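Local coordinates for uncharacterized protein ABO_0056 (PDB 3H35) that is of unknown function but belongs to the abortive infection alpha family, so a part in bacterial defence against phage is conceivable though unproven, at residues Thr55-Ala64 and Ala98-Tyr109; Ala70-Ser78 and Val87-Ala97. All blocks are in the same frame, centred on the assembly; numbering follows the deposited sequence.

Contact 1 (Thr55-Ala64 and Ala98-Tyr109); sequences TGDEARLLAA and AGIQCNDFIALY
Asp-57 and Tyr-109 meet across this contact, and together with Ala-98 they bury more surface here than any other residues. The carboxylate of Asp-57 serves three donors. Its OD1 accepts from the backbone N of Gln-101 at 2.8 Å, the donor lying above the carboxylate plane. OD2 is shared. Cys-102 N reaches its syn side at 2.9 Å in a nearly straight bond (169°). The hydroxyl OH of Tyr-109 donates to the anti side of the same OD2 at 2.6 Å. With CG anti to the carbonyl carbon (chi1 -78°), the carboxylate is carried off the first turn of helix 56-65 toward the two successive amides. The phenol ring stands steeply to the carboxylate, the planes 76° apart, and Asp-57 CB packs obliquely against the ring, 3.2 Å from Tyr-109 CE2. A water joins Tyr-109 OH to Thr-55 OG1.

The same helix end is closed by a capping box, in which Thr-55 OG1 accepts from Glu-58 N and Glu-58 OE1 accepts from Thr-55 N; Glu-58 OE1 also forms a salt bridge with Arg-49 of the second subunit. Across the contact, Gly-99 with its positive phi forms a Schellman motif after the short helix near 94-98 and leads into the loop whose amides, at Gln-101 and Cys-102, bond to Asp-57.

Ala-98 uses both its methyl and its carbonyl. CB rests on Ala-64 CB at 3.8 Å and touches Leu-61 CD2, whereas O accepts from Arg-60 NE at 3.0 Å, close to the guanidinium plane; a weak bond from NH2 joins it. The other branch of Leu-61, CD1, touches both Ile-106 CD1 and Tyr-109 CB, 3.7 Å from each, and the Leu-61 side chain crosses both of theirs at about a right angle.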
loop_
_atom_site.group_PDB
_atom_site.type_symbol
_atom_site.label_atom_id
_atom_site.label_comp_id
_atom_site.label_asym_id
_atom_site.label_seq_id
_atom_site.Cartn_x
_atom_site.Cartn_y
_atom_site.Cartn_z
ATOM N N THR A 55 -11.846 11.126 2.612
ATOM C CA THR A 55 -12.461 12.372 2.177
ATOM C C THR A 55 -13.938 12.033 1.808
ATOM O O THR A 55 -14.294 10.863 1.601
ATOM C CB THR A 55 -11.794 13.009 0.941
ATOM O OG1 THR A 55 -12.106 12.216 -0.206
ATOM C CG2 THR A 55 -10.251 13.168 1.087
ATOM N N GLY A 56 -14.792 13.056 1.757
ATOM C CA GLY A 56 -16.215 12.861 1.401
ATOM C C GLY A 56 -16.354 12.068 0.079
ATOM O O GLY A 56 -17.154 11.141 -0.029
ATOM N N ASP A 57 -15.547 12.413 -0.912
ATOM C CA ASP A 57 -15.635 11.728 -2.203
ATOM C C ASP A 57 -15.295 10.255 -2.026
ATOM O O ASP A 57 -16.033 9.416 -2.525
ATOM C CB ASP A 57 -14.746 12.381 -3.282
ATOM C CG ASP A 57 -15.359 13.655 -3.862
ATOM O OD1 ASP A 57 -16.521 13.923 -3.523
ATOM O OD2 ASP A 57 -14.701 14.387 -4.660
ATOM N N GLU A 58 -14.217 9.951 -1.309
ATOM C CA GLU A 58 -13.830 8.552 -1.045
ATOM C C GLU A 58 -14.933 7.783 -0.309
ATOM O O GLU A 58 -15.190 6.614 -0.620
ATOM C CB GLU A 58 -12.523 8.480 -0.228
ATOM C CG GLU A 58 -11.282 8.862 -1.038
ATOM C CD GLU A 58 -10.077 9.234 -0.190
ATOM O OE1 GLU A 58 -10.255 9.395 1.034
ATOM O OE2 GLU A 58 -8.960 9.391 -0.772
ATOM N N ALA A 59 -15.567 8.456 0.650
ATOM C CA ALA A 59 -16.612 7.879 1.461
ATOM C C ALA A 59 -17.851 7.596 0.582
ATOM O O ALA A 59 -18.528 6.559 0.757
ATOM C CB ALA A 59 -16.976 8.825 2.614
ATOM N N ARG A 60 -18.154 8.536 -0.328
ATOM C CA ARG A 60 -19.269 8.360 -1.244
ATOM C C ARG A 60 -19.029 7.174 -2.201
ATOM O O ARG A 60 -19.959 6.406 -2.508
ATOM C CB ARG A 60 -19.559 9.678 -2.000
ATOM C CG ARG A 60 -20.182 10.773 -1.124
ATOM C CD ARG A 60 -20.646 11.949 -1.920
ATOM N NE ARG A 60 -21.828 11.550 -2.655
ATOM C CZ ARG A 60 -23.080 11.679 -2.242
ATOM N NH1 ARG A 60 -23.361 12.269 -1.084
ATOM N NH2 ARG A 60 -24.067 11.229 -3.011
ATOM N N LEU A 61 -17.770 7.006 -2.658
ATOM C CA LEU A 61 -17.393 5.828 -3.452
ATOM C C LEU A 61 -17.568 4.527 -2.669
ATOM O O LEU A 61 -18.122 3.566 -3.168
ATOM C CB LEU A 61 -15.932 5.912 -3.934
ATOM C CG LEU A 61 -15.632 6.887 -5.060
ATOM C CD1 LEU A 61 -14.085 7.110 -5.174
ATOM C CD2 LEU A 61 -16.281 6.351 -6.349
ATOM N N LEU A 62 -17.083 4.493 -1.429
ATOM C CA LEU A 62 -17.243 3.294 -0.612
ATOM C C LEU A 62 -18.731 3.011 -0.367
ATOM O O LEU A 62 -19.169 1.870 -0.435
ATOM C CB LEU A 62 -16.457 3.390 0.697
ATOM C CG LEU A 62 -16.242 2.057 1.447
ATOM C CD1 LEU A 62 -15.558 0.978 0.557
ATOM C CD2 LEU A 62 -15.420 2.245 2.747
ATOM N N ALA A 63 -19.510 4.055 -0.072
ATOM C CA ALA A 63 -20.947 3.895 0.095
ATOM C C ALA A 63 -21.571 3.232 -1.138
ATOM O O ALA A 63 -22.400 2.358 -1.016
ATOM C CB ALA A 63 -21.643 5.289 0.347
ATOM N N ALA A 64 -21.187 3.691 -2.312
ATOM C CA ALA A 64 -21.776 3.189 -3.554
ATOM C C ALA A 64 -21.402 1.696 -3.706
ATOM O O ALA A 64 -22.161 0.907 -4.258
ATOM C CB ALA A 64 -21.295 4.031 -4.765
ATOM N N ALA A 98 -21.729 7.671 -7.975
ATOM C CA ALA A 98 -21.526 7.869 -6.537
ATOM C C ALA A 98 -21.753 9.314 -6.094
ATOM O O ALA A 98 -21.820 9.578 -4.908
ATOM C CB ALA A 98 -20.133 7.404 -6.105
ATOM N N GLY A 99 -21.820 10.232 -7.054
ATOM C CA GLY A 99 -22.004 11.660 -6.769
ATOM C C GLY A 99 -20.769 12.362 -6.213
ATOM O O GLY A 99 -20.892 13.313 -5.477
ATOM N N ILE A 100 -19.571 11.912 -6.542
ATOM C CA ILE A 100 -18.396 12.606 -6.029
ATOM C C ILE A 100 -18.287 14.039 -6.589
ATOM O O ILE A 100 -18.651 14.310 -7.739
ATOM C CB ILE A 100 -17.107 11.867 -6.279
ATOM C CG1 ILE A 100 -16.831 11.667 -7.781
ATOM C CG2 ILE A 100 -17.099 10.482 -5.541
ATOM C CD1 ILE A 100 -15.367 11.188 -8.005
ATOM N N GLN A 101 -17.766 14.933 -5.768
ATOM C CA GLN A 101 -17.569 16.324 -6.174
ATOM C C GLN A 101 -16.534 16.470 -7.282
ATOM O O GLN A 101 -16.812 17.099 -8.315
ATOM C CB GLN A 101 -17.156 17.164 -4.941
ATOM C CG GLN A 101 -16.828 18.631 -5.266
ATOM C CD GLN A 101 -16.713 19.487 -4.024
ATOM O OE1 GLN A 101 -16.351 19.020 -2.941
ATOM N NE2 GLN A 101 -17.027 20.743 -4.178
ATOM N N CYS A 102 -15.344 15.880 -7.091
ATOM C CA CYS A 102 -14.255 16.101 -8.022
ATOM C C CYS A 102 -13.855 14.812 -8.700
ATOM O O CYS A 102 -13.000 14.059 -8.181
ATOM C CB CYS A 102 -13.038 16.691 -7.309
ATOM S SG CYS A 102 -13.439 18.316 -6.634
ATOM N N ASN A 103 -14.440 14.587 -9.861
ATOM C CA ASN A 103 -14.196 13.382 -10.584
ATOM C C ASN A 103 -12.777 13.354 -11.141
ATOM O O ASN A 103 -12.277 12.293 -11.513
ATOM C CB ASN A 103 -15.188 13.229 -11.723
ATOM C CG ASN A 103 -15.348 11.791 -12.138
ATOM O OD1 ASN A 103 -15.893 10.970 -11.380
ATOM N ND2 ASN A 103 -14.855 11.460 -13.336
ATOM N N ASP A 104 -12.153 14.528 -11.211
ATOM C CA ASP A 104 -10.758 14.634 -11.640
ATOM C C ASP A 104 -9.785 13.855 -10.728
ATOM O O ASP A 104 -8.709 13.508 -11.164
ATOM C CB ASP A 104 -10.316 16.104 -11.659
ATOM C CG ASP A 104 -10.889 16.878 -12.827
ATOM O OD1 ASP A 104 -11.665 16.315 -13.648
ATOM O OD2 ASP A 104 -10.544 18.080 -12.907
ATOM N N PHE A 105 -10.177 13.603 -9.474
ATOM C CA PHE A 105 -9.334 12.890 -8.524
ATOM C C PHE A 105 -9.649 11.386 -8.403
ATOM O O PHE A 105 -9.240 10.748 -7.427
ATOM C CB PHE A 105 -9.494 13.530 -7.145
ATOM C CG PHE A 105 -9.276 15.025 -7.124
ATOM C CD1 PHE A 105 -8.381 15.648 -7.998
ATOM C CD2 PHE A 105 -9.961 15.820 -6.198
ATOM C CE1 PHE A 105 -8.197 17.036 -7.983
ATOM C CE2 PHE A 105 -9.808 17.211 -6.189
ATOM C CZ PHE A 105 -8.896 17.812 -7.074
ATOM N N ILE A 106 -10.431 10.833 -9.333
ATOM C CA ILE A 106 -10.856 9.459 -9.176
ATOM C C ILE A 106 -9.639 8.481 -9.035
ATOM O O ILE A 106 -9.614 7.611 -8.144
ATOM C CB ILE A 106 -11.826 9.050 -10.305
ATOM C CG1 ILE A 106 -12.402 7.652 -10.070
ATOM C CG2 ILE A 106 -11.127 9.136 -11.725
ATOM C CD1 ILE A 106 -13.170 7.413 -8.742
ATOM N N ALA A 107 -8.598 8.678 -9.853
ATOM C CA ALA A 107 -7.434 7.815 -9.757
ATOM C C ALA A 107 -6.739 7.927 -8.389
ATOM O O ALA A 107 -6.374 6.898 -7.799
ATOM C CB ALA A 107 -6.448 8.051 -10.938
ATOM N N LEU A 108 -6.619 9.142 -7.857
ATOM C CA LEU A 108 -6.103 9.333 -6.498
ATOM C C LEU A 108 -6.965 8.632 -5.461
ATOM O O LEU A 108 -6.452 7.959 -4.541
ATOM C CB LEU A 108 -6.025 10.811 -6.124
ATOM C CG LEU A 108 -4.827 11.584 -6.653
ATOM C CD1 LEU A 108 -5.159 13.139 -6.654
ATOM C CD2 LEU A 108 -3.555 11.233 -5.832
ATOM N N TYR A 109 -8.282 8.780 -5.619
ATOM C CA TYR A 109 -9.205 8.156 -4.678
ATOM C C TYR A 109 -9.067 6.653 -4.710
ATOM O O TYR A 109 -9.068 5.997 -3.671
ATOM C CB TYR A 109 -10.643 8.512 -5.009
ATOM C CG TYR A 109 -11.005 9.975 -4.867
ATOM C CD1 TYR A 109 -10.296 10.828 -3.992
ATOM C CD2 TYR A 109 -12.085 10.507 -5.568
ATOM C CE1 TYR A 109 -10.647 12.167 -3.850
ATOM C CE2 TYR A 109 -12.461 11.873 -5.426
ATOM C CZ TYR A 109 -11.739 12.690 -4.568
ATOM O OH TYR A 109 -12.118 14.015 -4.396
HETATM O O HOH W 1 -11.546 14.790 -1.712
HETATM O O HOH W 2 -6.988 10.067 -2.431
HETATM O O HOH W 3 -22.400 7.255 -2.844
#

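Contact 2 (Ala70-Ser78 and Val87-Ala97); sequences AFALLTLYS and VLYRYSNAGRA. With EDO (1,2-ethanediol), chain D.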
loop_
_atom_site.group_PDB
_atom_site.type_symbol
_atom_site.label_atom_id
_atom_site.label_comp_id
_atom_site.label_asym_id
_atom_site.label_seq_id
_atom_site.Cartn_x
_atom_site.Cartn_y
_atom_site.Cartn_z
ATOM N N ALA A 70 -21.025 -3.400 -8.427
ATOM C CA ALA A 70 -19.765 -3.565 -9.111
ATOM C C ALA A 70 -19.643 -2.476 -10.188
ATOM O O ALA A 70 -20.632 -2.163 -10.862
ATOM C CB ALA A 70 -19.670 -4.979 -9.718
ATOM N N PHE A 71 -18.456 -1.872 -10.321
ATOM C CA PHE A 71 -18.244 -0.850 -11.353
ATOM C C PHE A 71 -17.103 -1.192 -12.293
ATOM O O PHE A 71 -16.264 -2.027 -11.957
ATOM C CB PHE A 71 -18.027 0.523 -10.700
ATOM C CG PHE A 71 -19.233 1.015 -9.954
ATOM C CD1 PHE A 71 -20.234 1.709 -10.615
ATOM C CD2 PHE A 71 -19.389 0.741 -8.591
ATOM C CE1 PHE A 71 -21.372 2.161 -9.926
ATOM C CE2 PHE A 71 -20.534 1.166 -7.891
ATOM C CZ PHE A 71 -21.524 1.879 -8.560
ATOM N N ALA A 72 -17.093 -0.571 -13.465
ATOM C CA ALA A 72 -16.010 -0.744 -14.422
ATOM C C ALA A 72 -14.722 -0.154 -13.856
ATOM O O ALA A 72 -14.716 0.930 -13.251
ATOM C CB ALA A 72 -16.351 -0.105 -15.787
ATOM N N LEU A 73 -13.636 -0.880 -14.041
ATOM C CA LEU A 73 -12.328 -0.473 -13.596
ATOM C C LEU A 73 -11.345 -0.675 -14.714
ATOM O O LEU A 73 -11.282 -1.738 -15.311
ATOM C CB LEU A 73 -11.912 -1.359 -12.397
ATOM C CG LEU A 73 -10.661 -0.977 -11.601
ATOM C CD1 LEU A 73 -10.833 0.436 -10.998
ATOM C CD2 LEU A 73 -10.404 -2.028 -10.521
ATOM N N LEU A 74 -10.588 0.345 -15.029
ATOM C CA LEU A 74 -9.460 0.177 -15.948
ATOM C C LEU A 74 -8.205 0.197 -15.113
ATOM O O LEU A 74 -8.012 1.088 -14.280
ATOM C CB LEU A 74 -9.390 1.318 -16.981
ATOM C CG LEU A 74 -10.554 1.553 -17.947
ATOM C CD1 LEU A 74 -10.172 2.740 -18.886
ATOM C CD2 LEU A 74 -10.882 0.286 -18.714
ATOM N N THR A 75 -7.366 -0.801 -15.301
ATOM C CA THR A 75 -6.119 -0.880 -14.586
ATOM C C THR A 75 -4.963 -0.822 -15.579
ATOM O O THR A 75 -4.954 -1.538 -16.570
ATOM C CB THR A 75 -6.087 -2.181 -13.756
ATOM O OG1 THR A 75 -7.221 -2.228 -12.850
ATOM C CG2 THR A 75 -4.786 -2.287 -13.012
ATOM N N LEU A 76 -4.012 0.062 -15.323
ATOM C CA LEU A 76 -2.801 0.147 -16.094
ATOM C C LEU A 76 -1.743 -0.637 -15.370
ATOM O O LEU A 76 -1.406 -0.366 -14.200
ATOM C CB LEU A 76 -2.367 1.594 -16.295
ATOM C CG LEU A 76 -3.305 2.454 -17.132
ATOM C CD1 LEU A 76 -2.796 3.924 -17.195
ATOM C CD2 LEU A 76 -3.506 1.873 -18.542
ATOM N N TYR A 77 -1.244 -1.636 -16.095
ATOM C CA TYR A 77 -0.201 -2.524 -15.669
ATOM C C TYR A 77 1.087 -2.221 -16.394
ATOM O O TYR A 77 1.091 -1.964 -17.598
ATOM C CB TYR A 77 -0.565 -3.958 -16.016
ATOM C CG TYR A 77 -1.552 -4.573 -15.095
ATOM C CD1 TYR A 77 -1.148 -5.228 -13.951
ATOM C CD2 TYR A 77 -2.899 -4.498 -15.357
ATOM C CE1 TYR A 77 -2.095 -5.819 -13.071
ATOM C CE2 TYR A 77 -3.849 -5.083 -14.503
ATOM C CZ TYR A 77 -3.434 -5.731 -13.364
ATOM O OH TYR A 77 -4.371 -6.274 -12.537
ATOM N N SER A 78 2.187 -2.385 -15.675
ATOM C CA SER A 78 3.488 -2.007 -16.166
ATOM C C SER A 78 3.920 -2.817 -17.358
ATOM O O SER A 78 4.675 -2.337 -18.174
ATOM C CB SER A 78 4.532 -2.159 -15.059
ATOM O OG SER A 78 4.606 -3.496 -14.620
ATOM N N VAL A 87 0.569 -3.111 -10.868
ATOM C CA VAL A 87 -0.518 -2.137 -11.059
ATOM C C VAL A 87 0.046 -0.714 -10.914
ATOM O O VAL A 87 0.661 -0.395 -9.906
ATOM C CB VAL A 87 -1.656 -2.340 -10.023
ATOM C CG1 VAL A 87 -2.531 -1.111 -9.968
ATOM C CG2 VAL A 87 -2.459 -3.627 -10.315
ATOM N N LEU A 88 -0.166 0.146 -11.902
ATOM C CA LEU A 88 0.353 1.503 -11.826
ATOM C C LEU A 88 -0.687 2.570 -11.577
ATOM O O LEU A 88 -0.355 3.588 -11.043
ATOM C CB LEU A 88 1.098 1.870 -13.103
ATOM C CG LEU A 88 2.382 1.086 -13.328
ATOM C CD1 LEU A 88 3.106 1.578 -14.560
ATOM C CD2 LEU A 88 3.286 1.172 -12.095
ATOM N N TYR A 89 -1.931 2.365 -12.012
ATOM C CA TYR A 89 -2.890 3.424 -12.105
ATOM C C TYR A 89 -4.232 2.774 -12.291
ATOM O O TYR A 89 -4.333 1.759 -12.955
ATOM C CB TYR A 89 -2.597 4.313 -13.328
ATOM C CG TYR A 89 -3.438 5.585 -13.453
ATOM C CD1 TYR A 89 -3.015 6.758 -12.865
ATOM C CD2 TYR A 89 -4.615 5.635 -14.235
ATOM C CE1 TYR A 89 -3.723 7.915 -12.997
ATOM C CE2 TYR A 89 -5.347 6.827 -14.350
ATOM C CZ TYR A 89 -4.865 7.943 -13.733
ATOM O OH TYR A 89 -5.515 9.156 -13.809
ATOM N N ARG A 90 -5.251 3.349 -11.687
ATOM C CA ARG A 90 -6.585 2.814 -11.808
ATOM C C ARG A 90 -7.579 3.928 -12.042
ATOM O O ARG A 90 -7.404 5.016 -11.523
ATOM C CB ARG A 90 -6.959 1.977 -10.609
ATOM C CG ARG A 90 -6.341 0.615 -10.683
ATOM C CD ARG A 90 -6.734 -0.317 -9.548
ATOM N NE ARG A 90 -6.662 -1.708 -10.013
ATOM C CZ ARG A 90 -6.214 -2.734 -9.307
ATOM N NH1 ARG A 90 -5.737 -2.560 -8.077
ATOM N NH2 ARG A 90 -6.216 -3.940 -9.854
ATOM N N TYR A 91 -8.588 3.634 -12.867
ATOM C CA TYR A 91 -9.572 4.611 -13.288
ATOM C C TYR A 91 -10.946 3.969 -13.310
ATOM O O TYR A 91 -11.088 2.799 -13.589
ATOM C CB TYR A 91 -9.207 5.198 -14.673
ATOM C CG TYR A 91 -10.082 6.355 -15.087
ATOM C CD1 TYR A 91 -9.754 7.670 -14.733
ATOM C CD2 TYR A 91 -11.262 6.135 -15.785
ATOM C CE1 TYR A 91 -10.579 8.739 -15.091
ATOM C CE2 TYR A 91 -12.099 7.193 -16.142
ATOM C CZ TYR A 91 -11.752 8.489 -15.789
ATOM O OH TYR A 91 -12.600 9.536 -16.144
ATOM N N SER A 92 -11.969 4.741 -13.007
ATOM C CA SER A 92 -13.321 4.211 -13.055
ATOM C C SER A 92 -14.241 5.363 -13.287
ATOM O O SER A 92 -13.850 6.507 -13.034
ATOM C CB SER A 92 -13.683 3.521 -11.742
ATOM O OG SER A 92 -15.022 3.047 -11.758
ATOM N N ASN A 93 -15.451 5.072 -13.772
ATOM C CA ASN A 93 -16.522 6.071 -13.829
ATOM C C ASN A 93 -17.516 5.937 -12.676
ATOM O O ASN A 93 -18.533 6.610 -12.674
ATOM C CB ASN A 93 -17.234 6.071 -15.211
ATOM C CG ASN A 93 -17.903 4.759 -15.533
ATOM O OD1 ASN A 93 -17.565 3.717 -14.965
ATOM N ND2 ASN A 93 -18.857 4.791 -16.470
ATOM N N ALA A 94 -17.195 5.106 -11.684
ATOM C CA ALA A 94 -18.059 4.893 -10.515
ATOM C C ALA A 94 -18.326 6.222 -9.787
ATOM O O ALA A 94 -19.338 6.371 -9.144
ATOM C CB ALA A 94 -17.428 3.885 -9.551
ATOM N N GLY A 95 -17.410 7.184 -9.894
ATOM C CA GLY A 95 -17.612 8.510 -9.294
ATOM C C GLY A 95 -18.891 9.197 -9.716
ATOM O O GLY A 95 -19.521 9.891 -8.913
ATOM N N ARG A 96 -19.305 8.955 -10.961
ATOM C CA ARG A 96 -20.478 9.602 -11.506
ATOM C C ARG A 96 -21.715 9.130 -10.756
ATOM O O ARG A 96 -22.438 9.934 -10.209
ATOM C CB ARG A 96 -20.634 9.330 -13.008
ATOM C CG ARG A 96 -19.360 9.562 -13.880
ATOM C CD ARG A 96 -18.914 11.007 -13.870
ATOM N NE ARG A 96 -17.857 11.270 -14.848
ATOM C CZ ARG A 96 -17.278 12.461 -15.037
ATOM N NH1 ARG A 96 -16.319 12.590 -15.959
ATOM N NH2 ARG A 96 -17.646 13.518 -14.318
ATOM N N ALA A 97 -21.936 7.824 -10.663
ATOM C CA ALA A 97 -23.101 7.337 -9.953
ATOM C C ALA A 97 -22.960 7.620 -8.485
ATOM O O ALA A 97 -23.962 7.792 -7.808
ATOM C CB ALA A 97 -23.285 5.837 -10.166
HETATM C C1 EDO D . -4.348 2.052 -7.851
HETATM O O1 EDO D . -3.240 2.933 -8.105
HETATM C C2 EDO D . -3.990 0.930 -6.899
HETATM O O2 EDO D . -4.734 -0.217 -7.278
HETATM O O HOH W 4 -18.942 1.588 -14.000
#
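Arg-90 sets CG anti to its carbonyl carbon (chi1 -78°) and stays extended as far as NE, while Thr-75 turns OG1 beside its own backbone N (chi1 -57°), and the two side chains run alongside each other. NE then donates to Thr-75 OG1 at 2.9 Å, almost straight (169°) and in the guanidinium plane. Val-87 CG2 lies above one face of that guanidinium, toward its rim, and also meets Tyr-77 CE1 at 3.5 Å. Glu-160 of the adjoining strand 156-164 binds Arg-90 NH2, Thr-75 OG1 and Tyr-77 OH, and NH2 has a second carboxylate in Glu-86 of the third subunit. NH1 donates to O2 of an ethanediol, probably from the crystallisation liquor.

On the other sheet face, Leu-76 CD1 packs beside Tyr-89 CD2 at 3.9 Å. Beyond the paired strands, Ser-92 OG donates to Ala-72 O at 2.6 Å and accepts from Ala-94 N in an ST turn, which ties the chain at Ala-94, where a weakly bonded helix follows, to strand 71-77. The methyl CB of Ala-94 sits over the Phe-71 ring, 3.8 Å from its centroid, a CH-pi contact.

Leu-74 and Tyr-91 exchange both backbone bonds, but Leu-76 N bonds to Tyr-89 O while Leu-76 O receives Leu-88 N. Leu-88 and Tyr-89 thus both lie opposite Leu-76, and the register shifts by one before Tyr-77 pairs with Val-87: a classic beta bulge in an antiparallel beta hairpin.

In the fold
Both segments of contact 2 fall in the part of the chain between 55-64 and 98-109: helix 56-65 leads into the hairpin of strands 71-77 and 87-91, and helix 94-98 then brings the chain back to 98-109. The contact centres lie about 12 Å apart and the contacts adjoin directly, with a probable hydrogen bond from Ile-100 N to Gly-95 O. Ala-107 of helix 106-115 also packs on Tyr-89 and Arg-90 of the edge strand. In the four-stranded antiparallel sheet, 87-91 is outermost within this chain and 71-77 borders 156-164. Contact 2 joins two strands and the start of the segment after them, contact 1 joins helix 56-65 to 98-109, and both extend to neighbouring subunits.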